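Local structure of aminoglycoside N(3)-acetyltransferase (Streptomyces griseus, 7LAP) at residues 41-46 and 168-173; 46-51 and 119-124. The protein probably catalyses transfer of an acetyl group from acetyl-CoA to the 3-amino group of aminoglycoside antibiotics, a modification that confers resistance. All coordinates share one frame; numbering follows the deposited sequence.

Contact 1 (41-46 and 168-173); sequences TVMFHT and ARLVAL
Leu170 reaches from helix 166-172 to strand 41-46 and sets its two methyl groups against two different strand residues. CD1 takes the Thr41 side, meeting the methyl CG2 at 3.6 Å, while the carbonyl O of Thr41 lies 4.1 Å from the same Leu170 CD1. The side chains of Thr41 and Leu170 run alongside each other, pointing opposite ways, methyl against methyl. The other branch goes to Met43, whose chain it crosses at about a right angle. Leu170 CD2 rests 3.9 Å from Met43 CB and touches the start of that chain more than its end, although Met43 SD also stands 4.1 Å from Leu170 CD2. With CG anti to the backbone N (chi1 178°) and the chain extended beyond it, Met43 carries its terminal methyl away from the helix. Three residues beyond Leu170, Leu173 brings CD2 across Thr41 at 4.0 Å from OG1, at the more exposed margin of the patch. Thr41 can serve both leucines because its two branches diverge: at chi1 -68° the methyl is turned to Leu170 and the hydroxyl to Leu173.

This is a worked example of how strand and helix periodicities match. Alternate strand residues, Thr41 and Met43, face the helix while Val42 points away, and Leu170 and Leu173, three residues apart, answer them. The join is van der Waals packing, nearly all between side chains, and buries 193 Å² in all. Behind the first shell, Leu151 of helix 148-152 touches Thr41, Leu173 and Arg169. Strand 41-46 lies between the parallel strands 74-78 and 176-180, and Thr41 and Met43 make backbone hydrogen bonds to the latter; helix 166-172, which shortly precedes strand 176-180, packs against the face that carries the Thr41 and Met43 side chains.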
loop_
_atom_site.group_PDB
_atom_site.type_symbol
_atom_site.label_atom_id
_atom_site.label_comp_id
_atom_site.label_asym_id
_atom_site.label_seq_id
_atom_site.Cartn_x
_atom_site.Cartn_y
_atom_site.Cartn_z
ATOM N N THR B 41 -7.106 21.958 11.712
ATOM C CA THR B 41 -6.886 20.520 11.828
ATOM C C THR B 41 -7.981 19.819 11.031
ATOM O O THR B 41 -9.171 20.039 11.291
ATOM C CB THR B 41 -6.889 20.083 13.300
ATOM O OG1 THR B 41 -5.740 20.635 13.945
ATOM C CG2 THR B 41 -6.770 18.586 13.420
ATOM N N VAL B 42 -7.605 19.003 10.043
ATOM C CA VAL B 42 -8.622 18.419 9.172
ATOM C C VAL B 42 -8.397 16.918 9.048
ATOM O O VAL B 42 -7.328 16.469 8.620
ATOM C CB VAL B 42 -8.666 19.083 7.782
ATOM C CG1 VAL B 42 -7.330 19.084 7.115
ATOM C CG2 VAL B 42 -9.686 18.348 6.867
ATOM N N MET B 43 -9.409 16.145 9.419
ATOM C CA MET B 43 -9.463 14.719 9.132
ATOM C C MET B 43 -10.054 14.517 7.733
ATOM O O MET B 43 -11.090 15.095 7.407
ATOM C CB MET B 43 -10.330 14.032 10.184
ATOM C CG MET B 43 -10.497 12.560 9.975
ATOM S SD MET B 43 -11.331 11.853 11.410
ATOM C CE MET B 43 -10.846 10.137 11.156
ATOM N N PHE B 44 -9.406 13.715 6.895
ATOM C CA PHE B 44 -9.859 13.666 5.519
ATOM C C PHE B 44 -9.949 12.229 5.027
ATOM O O PHE B 44 -9.143 11.372 5.402
ATOM C CB PHE B 44 -8.985 14.558 4.620
ATOM C CG PHE B 44 -7.581 14.058 4.390
ATOM C CD1 PHE B 44 -6.604 14.179 5.360
ATOM C CD2 PHE B 44 -7.241 13.507 3.163
ATOM C CE1 PHE B 44 -5.305 13.718 5.111
ATOM C CE2 PHE B 44 -5.963 13.053 2.905
ATOM C CZ PHE B 44 -4.993 13.143 3.889
ATOM N N HIS B 45 -11.010 11.982 4.251
ATOM C CA HIS B 45 -11.335 10.730 3.586
ATOM C C HIS B 45 -11.293 10.973 2.084
ATOM O O HIS B 45 -11.876 11.954 1.599
ATOM C CB HIS B 45 -12.742 10.280 3.996
ATOM C CG HIS B 45 -12.873 10.063 5.472
ATOM N ND1 HIS B 45 -13.236 11.067 6.354
ATOM C CD2 HIS B 45 -12.632 8.964 6.229
ATOM C CE1 HIS B 45 -13.236 10.584 7.588
ATOM N NE2 HIS B 45 -12.870 9.315 7.539
ATOM N N THR B 46 -10.631 10.085 1.347
ATOM C CA THR B 46 -10.246 10.369 -0.030
ATOM C C THR B 46 -10.654 9.226 -0.944
ATOM O O THR B 46 -10.404 8.051 -0.640
ATOM C CB THR B 46 -8.741 10.594 -0.159
ATOM O OG1 THR B 46 -8.312 11.517 0.836
ATOM C CG2 THR B 46 -8.403 11.162 -1.589
ATOM N N ALA B 168 -12.635 12.690 19.849
ATOM C CA ALA B 168 -13.061 13.712 20.803
ATOM C C ALA B 168 -12.109 14.895 20.801
ATOM O O ALA B 168 -12.539 16.052 20.900
ATOM C CB ALA B 168 -13.160 13.130 22.214
ATOM N N ARG B 169 -10.811 14.629 20.673
ATOM C CA ARG B 169 -9.840 15.710 20.638
ATOM C C ARG B 169 -9.938 16.528 19.364
ATOM O O ARG B 169 -9.647 17.733 19.385
ATOM C CB ARG B 169 -8.434 15.153 20.788
ATOM C CG ARG B 169 -8.221 14.484 22.130
ATOM C CD ARG B 169 -6.842 13.836 22.201
ATOM N NE ARG B 169 -6.875 12.671 23.068
ATOM C CZ ARG B 169 -5.972 11.692 23.050
ATOM N NH1 ARG B 169 -4.949 11.729 22.207
ATOM N NH2 ARG B 169 -6.092 10.674 23.890
ATOM N N LEU B 170 -10.288 15.897 18.233
ATOM C CA LEU B 170 -10.528 16.667 17.022
ATOM C C LEU B 170 -11.668 17.658 17.230
ATOM O O LEU B 170 -11.569 18.827 16.840
ATOM C CB LEU B 170 -10.843 15.725 15.863
ATOM C CG LEU B 170 -11.153 16.376 14.521
ATOM C CD1 LEU B 170 -9.900 16.976 13.932
ATOM C CD2 LEU B 170 -11.786 15.331 13.560
ATOM N N VAL B 171 -12.744 17.213 17.885
ATOM C CA VAL B 171 -13.874 18.089 18.163
ATOM C C VAL B 171 -13.448 19.243 19.068
ATOM O O VAL B 171 -13.787 20.407 18.814
ATOM C CB VAL B 171 -15.025 17.277 18.781
ATOM C CG1 VAL B 171 -16.074 18.205 19.406
ATOM C CG2 VAL B 171 -15.655 16.383 17.730
ATOM N N ALA B 172 -12.665 18.947 20.110
ATOM C CA ALA B 172 -12.345 19.957 21.125
ATOM C C ALA B 172 -11.406 21.026 20.579
ATOM O O ALA B 172 -11.443 22.177 21.028
ATOM C CB ALA B 172 -11.723 19.291 22.353
ATOM N N LEU B 173 -10.542 20.646 19.642
ATOM C CA LEU B 173 -9.649 21.523 18.897
ATOM C C LEU B 173 -10.368 22.415 17.881
ATOM O O LEU B 173 -9.730 23.305 17.304
ATOM C CB LEU B 173 -8.649 20.637 18.157
ATOM C CG LEU B 173 -7.222 21.034 17.888
ATOM C CD1 LEU B 173 -6.695 21.885 19.039
ATOM C CD2 LEU B 173 -6.418 19.764 17.742
#

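Contact 2 (46-51 and 119-124)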
loop_
_atom_site.group_PDB
_atom_site.type_symbol
_atom_site.label_atom_id
_atom_site.label_comp_id
_atom_site.label_asym_id
_atom_site.label_seq_id
_atom_site.Cartn_x
_atom_site.Cartn_y
_atom_site.Cartn_z
ATOM N N THR B 46 -10.631 10.085 1.347
ATOM C CA THR B 46 -10.246 10.369 -0.030
ATOM C C THR B 46 -10.654 9.226 -0.944
ATOM O O THR B 46 -10.404 8.051 -0.640
ATOM C CB THR B 46 -8.741 10.594 -0.159
ATOM O OG1 THR B 46 -8.312 11.517 0.836
ATOM C CG2 THR B 46 -8.403 11.162 -1.589
ATOM N N ARG B 47 -11.232 9.573 -2.090
ATOM C CA ARG B 47 -11.354 8.629 -3.199
ATOM C C ARG B 47 -10.492 9.224 -4.310
ATOM O O ARG B 47 -10.915 10.108 -5.060
ATOM C CB ARG B 47 -12.820 8.420 -3.578
ATOM C CG ARG B 47 -13.038 7.428 -4.690
ATOM C CD ARG B 47 -14.470 6.871 -4.652
ATOM N NE ARG B 47 -14.620 5.981 -3.509
ATOM C CZ ARG B 47 -15.774 5.441 -3.139
ATOM N NH1 ARG B 47 -16.873 5.716 -3.823
ATOM N NH2 ARG B 47 -15.822 4.648 -2.085
ATOM N N LEU B 48 -9.247 8.752 -4.382
ATOM C CA LEU B 48 -8.235 9.443 -5.165
ATOM C C LEU B 48 -8.608 9.531 -6.646
ATOM O O LEU B 48 -8.419 10.576 -7.267
ATOM C CB LEU B 48 -6.882 8.744 -4.984
ATOM C CG LEU B 48 -5.688 9.242 -5.805
ATOM C CD1 LEU B 48 -5.333 10.722 -5.468
ATOM C CD2 LEU B 48 -4.462 8.339 -5.527
ATOM N N SER B 49 -9.122 8.453 -7.240
ATOM C CA SER B 49 -9.447 8.509 -8.666
ATOM C C SER B 49 -10.573 9.493 -8.974
ATOM O O SER B 49 -10.696 9.942 -10.118
ATOM C CB SER B 49 -9.840 7.117 -9.171
ATOM O OG SER B 49 -8.740 6.250 -9.022
ATOM N N ALA B 50 -11.430 9.797 -7.997
ATOM C CA ALA B 50 -12.502 10.768 -8.223
ATOM C C ALA B 50 -11.933 12.144 -8.541
ATOM O O ALA B 50 -12.560 12.921 -9.263
ATOM C CB ALA B 50 -13.406 10.867 -6.983
ATOM N N ILE B 51 -10.756 12.465 -7.996
ATOM C CA ILE B 51 -10.115 13.745 -8.297
ATOM C C ILE B 51 -9.737 13.824 -9.773
ATOM O O ILE B 51 -9.822 14.888 -10.391
ATOM C CB ILE B 51 -8.884 13.950 -7.390
ATOM C CG1 ILE B 51 -9.296 13.912 -5.921
ATOM C CG2 ILE B 51 -8.171 15.277 -7.694
ATOM C CD1 ILE B 51 -8.079 13.951 -4.894
ATOM N N GLY B 119 -8.035 2.989 1.152
ATOM C CA GLY B 119 -7.396 3.484 -0.055
ATOM C C GLY B 119 -5.974 3.913 0.236
ATOM O O GLY B 119 -5.455 3.752 1.339
ATOM N N ARG B 120 -5.335 4.455 -0.755
ATOM C CA ARG B 120 -3.982 4.846 -0.622
ATOM C C ARG B 120 -3.662 6.026 0.256
ATOM O O ARG B 120 -2.564 6.134 0.689
ATOM C CB ARG B 120 -3.374 5.066 -1.992
ATOM C CG ARG B 120 -3.117 3.826 -2.797
ATOM C CD ARG B 120 -2.950 4.193 -4.256
ATOM N NE ARG B 120 -1.592 4.568 -4.495
ATOM C CZ ARG B 120 -1.158 5.340 -5.465
ATOM N NH1 ARG B 120 -1.967 5.829 -6.357
ATOM N NH2 ARG B 120 0.115 5.591 -5.528
ATOM N N LEU B 121 -4.591 6.912 0.507
ATOM C CA LEU B 121 -4.142 8.136 1.194
ATOM C C LEU B 121 -3.761 7.908 2.665
ATOM O O LEU B 121 -2.741 8.454 3.117
ATOM C CB LEU B 121 -5.180 9.266 1.096
ATOM C CG LEU B 121 -4.828 10.380 0.109
ATOM C CD1 LEU B 121 -3.510 11.081 0.508
ATOM C CD2 LEU B 121 -4.762 9.795 -1.344
ATOM N N PRO B 122 -4.549 7.163 3.465
ATOM C CA PRO B 122 -4.119 6.942 4.871
ATOM C C PRO B 122 -2.805 6.203 4.966
ATOM O O PRO B 122 -1.991 6.490 5.843
ATOM C CB PRO B 122 -5.275 6.122 5.471
ATOM C CG PRO B 122 -6.487 6.588 4.658
ATOM C CD PRO B 122 -5.935 6.716 3.244
ATOM N N GLU B 123 -2.559 5.260 4.059
ATOM C CA GLU B 123 -1.297 4.542 4.103
ATOM C C GLU B 123 -0.138 5.441 3.672
ATOM O O GLU B 123 0.973 5.298 4.188
ATOM C CB GLU B 123 -1.398 3.279 3.240
ATOM C CG GLU B 123 -0.145 2.480 3.160
ATOM C CD GLU B 123 0.061 1.519 4.360
ATOM O OE1 GLU B 123 -0.641 1.658 5.400
ATOM O OE2 GLU B 123 0.974 0.660 4.256
ATOM N N ALA B 124 -0.375 6.392 2.768
ATOM C CA ALA B 124 0.675 7.360 2.433
ATOM C C ALA B 124 0.911 8.348 3.578
ATOM O O ALA B 124 2.063 8.673 3.903
ATOM C CB ALA B 124 0.329 8.119 1.129
HETATM O O HOH W 1 -7.440 6.875 0.107
#
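Between Thr46 and Leu121 a water accepts the backbone N-H of Leu121 at 2.9 Å from N, and donates more loosely to Thr46 O, 3.3 Å away. The Leu121 N-H belongs to the first turn of helix 120-126, where backbone N-H groups generally lack a carbonyl partner from a preceding turn, and the water probably takes that place. Beside the bridge the side chains meet directly. Thr46 OG1 sits 3.7 Å from Leu121 CG, a van der Waals contact, and Thr46 CG2 lies 3.9 Å from Leu121 CD2.

Leu48 adds a second patch: its CD2 touches Arg120 NH1 at 3.6 Å, meeting the guanidinium obliquely, and its CD1 comes within 4.3 Å of Leu121 CD2. The Arg120 chain bends at chi3 (85°), and its NH2 makes salt bridges with Asp83 and Glu113 of the second subunit. Two carboxylates on one nitrogen probably limit rotation of this guanidinium. Ile62 of helix 58-69 backs Leu121. The arrangement packs the first turn of helix 120-126, with a water between, against the end of a central-sheet strand, beside the subunit interface, which Arg120 reaches, in this member of the antibiotic N-acetyltransferase family.

Overall arrangement
Contacts 1 and 2 draw on different parts of the same strand. Contact 1 uses Thr41 and Met43, contact 2 Thr46, where strand 41-46 runs out toward helix 48-51, and their centres lie about 17 Å apart. Contact 1 is the more deeply buried and joins strand to helix by van der Waals packing, mostly of methyl and methylene groups. Contact 2 is only partly buried and mixes methyl contacts with a bridging water. The two are linked through Phe44, whose CE2 packs 4.0 Å from Leu121 CD1. In this pair the more buried contact is hydrocarbon-rich, while the shallower one admits a water and an arginine whose salt bridges lie with the second subunit.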